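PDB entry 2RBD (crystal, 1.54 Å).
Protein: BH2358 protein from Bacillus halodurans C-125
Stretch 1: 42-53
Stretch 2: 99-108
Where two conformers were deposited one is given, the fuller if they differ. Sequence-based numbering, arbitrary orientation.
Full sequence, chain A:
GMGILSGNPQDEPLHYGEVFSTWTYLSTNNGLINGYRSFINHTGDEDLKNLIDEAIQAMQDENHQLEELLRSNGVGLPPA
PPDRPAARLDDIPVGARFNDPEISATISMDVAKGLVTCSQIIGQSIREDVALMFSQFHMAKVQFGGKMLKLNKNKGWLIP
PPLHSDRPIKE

Stretch 1, residues 42-53: HTGDEDLKNLID
Stretch 2 99-108: NDPEISATIS

A single carboxylate at the first turn of one helix can hold the loop that leads into another, and the contact between residues 42-53 and 99-108 of BH2358 is a compact example. Both oxygens of Asp-100 accept from consecutive backbone amides: Gly-44 N donates to Asp-100 OD1 at 3.1 Å, with an angle of 160° at the hydrogen, and Asp-45 N donates to Asp-100 OD2 at 3.2 Å and a more bent 144°. The CA-to-CB bond of Asp-100 points sideways, but chi1 of -65° (m) and chi2 of -18° bring the carboxylate to the loop. These are the two hydrogen bonds across the contact.

The backbone leading to these amides runs as follows: His-42 has phi/psi of -92/-11°, Thr-43 is extended at -92/140°, Gly-44 turns back at -95/-47°, and Asp-45, at -65/124°, occupies the N-cap position. The Asp-45 side chain (chi1 -171°, t; chi2 -82°) caps helix 46-53, Asp-45 OD1 accepting from Leu-48 N at 2.9 Å. Asp-45 thus donates from its backbone nitrogen to the carboxylate of Asp-100, while its own carboxylate accepts from its own helix. In the second segment Asn-99, at -94/160°, holds the N-cap position without a side-chain capping bond, and helix 100-108 follows.

Beyond this polar end the helices run in broadly the same direction, with an angle of 29° between them and axes approaching to 10.9 Å. The CA register widens along the chain: Thr-43 CA to Asp-100 CA is 5.8 Å, Leu-48 CA to Ser-104 CA 7.2 Å, and Ile-52 CA to Ile-107 CA 8.2 Å. Apolar side chains make contacts across the wider spacing. Leu-48 (t, p) points toward the partner helix; Leu-48 CD2 lies 3.6 Å from Asp-100 O and 4.0 Å from Ile-103 CG2, while Leu-48 CD1 sits 4.2 Å from Ser-104 CB. One turn later Ile-52 (m, t) leaves its backbone sideways, yet its end comes nearer, placing Ile-52 CD1 4.0 Å from Ile-103 CG2 and Ile-52 CG1 3.6 Å from Ile-107 CD1.

Ile-103 (m, t) joins the two regions. Its CG2 meets both Leu-48 and Ile-52, whereas Ile-103 CD1 reaches back to Thr-43 and His-42, 3.6 Å from Thr-43 OG1 and 4.0 Å from His-42 CB. Ile-107 (m, t), one turn on, continues the apolar row. Glu-46 and Lys-49, out of reach of the other segment, form a salt bridge within their own helix, Lys-49 NZ to Glu-46 OE2 at 2.7 Å. With 363 Å² buried in total, the example shows a paired polar anchor leading into a short hydrophobic seam.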

# COMPACT_ATOMS: atom_id res chain seq x y z
N HIS A 42 16.97 -3.37 25.64
CA HIS A 42 15.88 -2.71 26.34
C HIS A 42 14.84 -3.67 26.88
O HIS A 42 13.98 -3.27 27.61
CB HIS A 42 15.11 -1.75 25.40
CG HIS A 42 15.84 -0.49 25.08
ND1 HIS A 42 15.47 0.73 25.59
CD2 HIS A 42 16.90 -0.24 24.29
CE1 HIS A 42 16.27 1.67 25.12
NE2 HIS A 42 17.15 1.11 24.32
N THR A 43 14.85 -4.94 26.51
CA THR A 43 13.78 -5.88 26.80
C THR A 43 14.03 -6.63 28.12
O THR A 43 15.15 -7.08 28.35
CB THR A 43 13.72 -6.96 25.65
OG1 THR A 43 13.45 -6.33 24.38
CG2 THR A 43 12.66 -8.02 25.94
N GLY A 44 12.98 -6.82 28.89
CA GLY A 44 13.04 -7.67 30.07
C GLY A 44 12.57 -9.09 29.75
O GLY A 44 13.24 -10.09 30.10
N ASP A 45 11.45 -9.16 29.06
CA ASP A 45 10.77 -10.41 28.82
C ASP A 45 11.56 -11.37 27.95
O ASP A 45 11.91 -11.05 26.83
CB ASP A 45 9.42 -10.10 28.22
CG ASP A 45 8.56 -11.31 28.14
OD1 ASP A 45 8.73 -12.07 27.17
OD2 ASP A 45 7.70 -11.50 29.02
N GLU A 46 11.81 -12.58 28.44
CA GLU A 46 12.67 -13.50 27.70
C GLU A 46 12.00 -14.08 26.44
O GLU A 46 12.69 -14.43 25.46
CB GLU A 46 13.17 -14.61 28.64
CG GLU A 46 14.09 -14.09 29.77
CD GLU A 46 15.26 -13.22 29.31
OE1 GLU A 46 16.04 -13.65 28.44
OE2 GLU A 46 15.40 -12.09 29.81
N ASP A 47 10.68 -14.20 26.46
CA ASP A 47 9.94 -14.69 25.30
C ASP A 47 9.99 -13.68 24.16
O ASP A 47 10.17 -14.04 23.00
CB ASP A 47 8.49 -14.99 25.66
CG ASP A 47 8.36 -16.10 26.72
OD1 ASP A 47 9.04 -17.12 26.52
OD2 ASP A 47 7.59 -15.94 27.71
N LEU A 48 9.88 -12.40 24.50
CA LEU A 48 10.02 -11.36 23.49
C LEU A 48 11.46 -11.34 22.99
O LEU A 48 11.69 -11.25 21.78
CB LEU A 48 9.62 -10.02 24.08
CG LEU A 48 9.86 -8.79 23.20
CD1 LEU A 48 9.16 -8.95 21.86
CD2 LEU A 48 9.36 -7.50 23.91
N LYS A 49 12.43 -11.44 23.89
CA LYS A 49 13.82 -11.45 23.49
C LYS A 49 14.12 -12.56 22.48
O LYS A 49 14.82 -12.37 21.48
CB LYS A 49 14.70 -11.62 24.72
CG LYS A 49 16.07 -11.07 24.57
CD LYS A 49 16.83 -11.07 25.93
CE LYS A 49 16.09 -10.29 27.05
NZ LYS A 49 16.81 -10.36 28.37
N ASN A 50 13.55 -13.74 22.73
CA ASN A 50 13.78 -14.84 21.84
C ASN A 50 13.26 -14.56 20.44
O ASN A 50 13.87 -14.93 19.45
CB ASN A 50 13.10 -16.10 22.35
CG ASN A 50 13.86 -16.77 23.49
OD1 ASN A 50 15.06 -16.59 23.66
ND2 ASN A 50 13.14 -17.55 24.28
N LEU A 51 12.10 -13.93 20.36
CA LEU A 51 11.51 -13.60 19.07
C LEU A 51 12.27 -12.49 18.34
O LEU A 51 12.39 -12.51 17.12
CB LEU A 51 10.03 -13.26 19.22
CG LEU A 51 9.10 -14.48 19.37
CD1 LEU A 51 7.70 -14.11 19.92
CD2 LEU A 51 8.98 -15.24 18.03
N ILE A 52 12.83 -11.53 19.09
CA ILE A 52 13.65 -10.48 18.47
C ILE A 52 14.88 -11.13 17.88
O ILE A 52 15.26 -10.84 16.74
CB ILE A 52 14.08 -9.39 19.48
CG1 ILE A 52 12.91 -8.66 20.14
CG2 ILE A 52 15.05 -8.40 18.77
CD1 ILE A 52 13.32 -7.77 21.30
N ASP A 53 15.50 -12.04 18.64
CA ASP A 53 16.65 -12.76 18.11
C ASP A 53 16.29 -13.54 16.85
O ASP A 53 17.04 -13.58 15.88
CB ASP A 53 17.19 -13.74 19.16
CG ASP A 53 18.17 -13.12 20.14
OD1 ASP A 53 18.80 -12.08 19.83
OD2 ASP A 53 18.33 -13.70 21.25
N ASN A 99 9.84 -0.02 26.49
CA ASN A 99 9.24 -1.05 27.29
C ASN A 99 8.70 -2.18 26.43
O ASN A 99 8.37 -1.98 25.28
CB ASN A 99 8.12 -0.42 28.13
CG ASN A 99 8.65 0.70 28.99
OD1 ASN A 99 9.47 0.44 29.87
ND2 ASN A 99 8.29 1.96 28.68
N ASP A 100 8.51 -3.34 27.06
CA ASP A 100 8.20 -4.56 26.32
C ASP A 100 6.96 -4.47 25.42
O ASP A 100 7.02 -4.82 24.27
CB ASP A 100 8.07 -5.76 27.26
CG ASP A 100 9.38 -6.10 27.95
OD1 ASP A 100 10.45 -5.65 27.49
OD2 ASP A 100 9.35 -6.79 28.96
N PRO A 101 5.82 -3.99 25.94
CA PRO A 101 4.66 -3.89 25.06
C PRO A 101 4.88 -3.01 23.84
O PRO A 101 4.41 -3.34 22.74
CB PRO A 101 3.59 -3.28 25.95
CG PRO A 101 4.08 -3.51 27.32
CD PRO A 101 5.52 -3.51 27.30
N GLU A 102 5.57 -1.90 24.03
CA GLU A 102 5.78 -1.03 22.90
C GLU A 102 6.83 -1.58 21.92
O GLU A 102 6.63 -1.43 20.71
CB GLU A 102 6.05 0.39 23.37
CG GLU A 102 4.78 1.10 23.89
CD GLU A 102 4.33 0.62 25.26
OE1 GLU A 102 5.20 0.32 26.11
OE2 GLU A 102 3.10 0.57 25.49
N ILE A 103 7.83 -2.31 22.38
CA ILE A 103 8.78 -3.02 21.52
C ILE A 103 8.02 -4.04 20.67
O ILE A 103 8.19 -4.12 19.46
CB ILE A 103 9.86 -3.72 22.34
CG1 ILE A 103 10.79 -2.69 22.99
CG2 ILE A 103 10.71 -4.68 21.46
CD1 ILE A 103 11.67 -3.26 24.11
N SER A 104 7.18 -4.83 21.33
CA SER A 104 6.40 -5.85 20.62
C SER A 104 5.50 -5.24 19.57
O SER A 104 5.42 -5.75 18.45
CB SER A 104 5.59 -6.69 21.61
OG SER A 104 5.11 -7.86 20.96
N ALA A 105 4.81 -4.16 19.92
CA ALA A 105 3.94 -3.43 18.98
C ALA A 105 4.71 -2.98 17.75
O ALA A 105 4.23 -3.15 16.64
CB ALA A 105 3.33 -2.24 19.65
N THR A 106 5.88 -2.40 17.97
CA THR A 106 6.72 -1.95 16.90
C THR A 106 7.12 -3.05 15.95
O THR A 106 6.97 -2.93 14.71
CB THR A 106 7.98 -1.29 17.47
OG1 THR A 106 7.57 -0.17 18.26
CG2 THR A 106 8.92 -0.81 16.36
N ILE A 107 7.60 -4.14 16.51
CA ILE A 107 8.01 -5.26 15.69
C ILE A 107 6.80 -5.84 14.92
O ILE A 107 6.89 -6.17 13.75
CB ILE A 107 8.68 -6.33 16.56
CG1 ILE A 107 9.96 -5.76 17.14
CG2 ILE A 107 8.91 -7.62 15.70
CD1 ILE A 107 10.68 -6.68 18.07
N SER A 108 5.66 -5.94 15.58
CA SER A 108 4.45 -6.43 14.90
C SER A 108 4.05 -5.55 13.71
O SER A 108 3.71 -6.06 12.62
CB SER A 108 3.29 -6.53 15.89
OG SER A 108 3.63 -7.43 16.94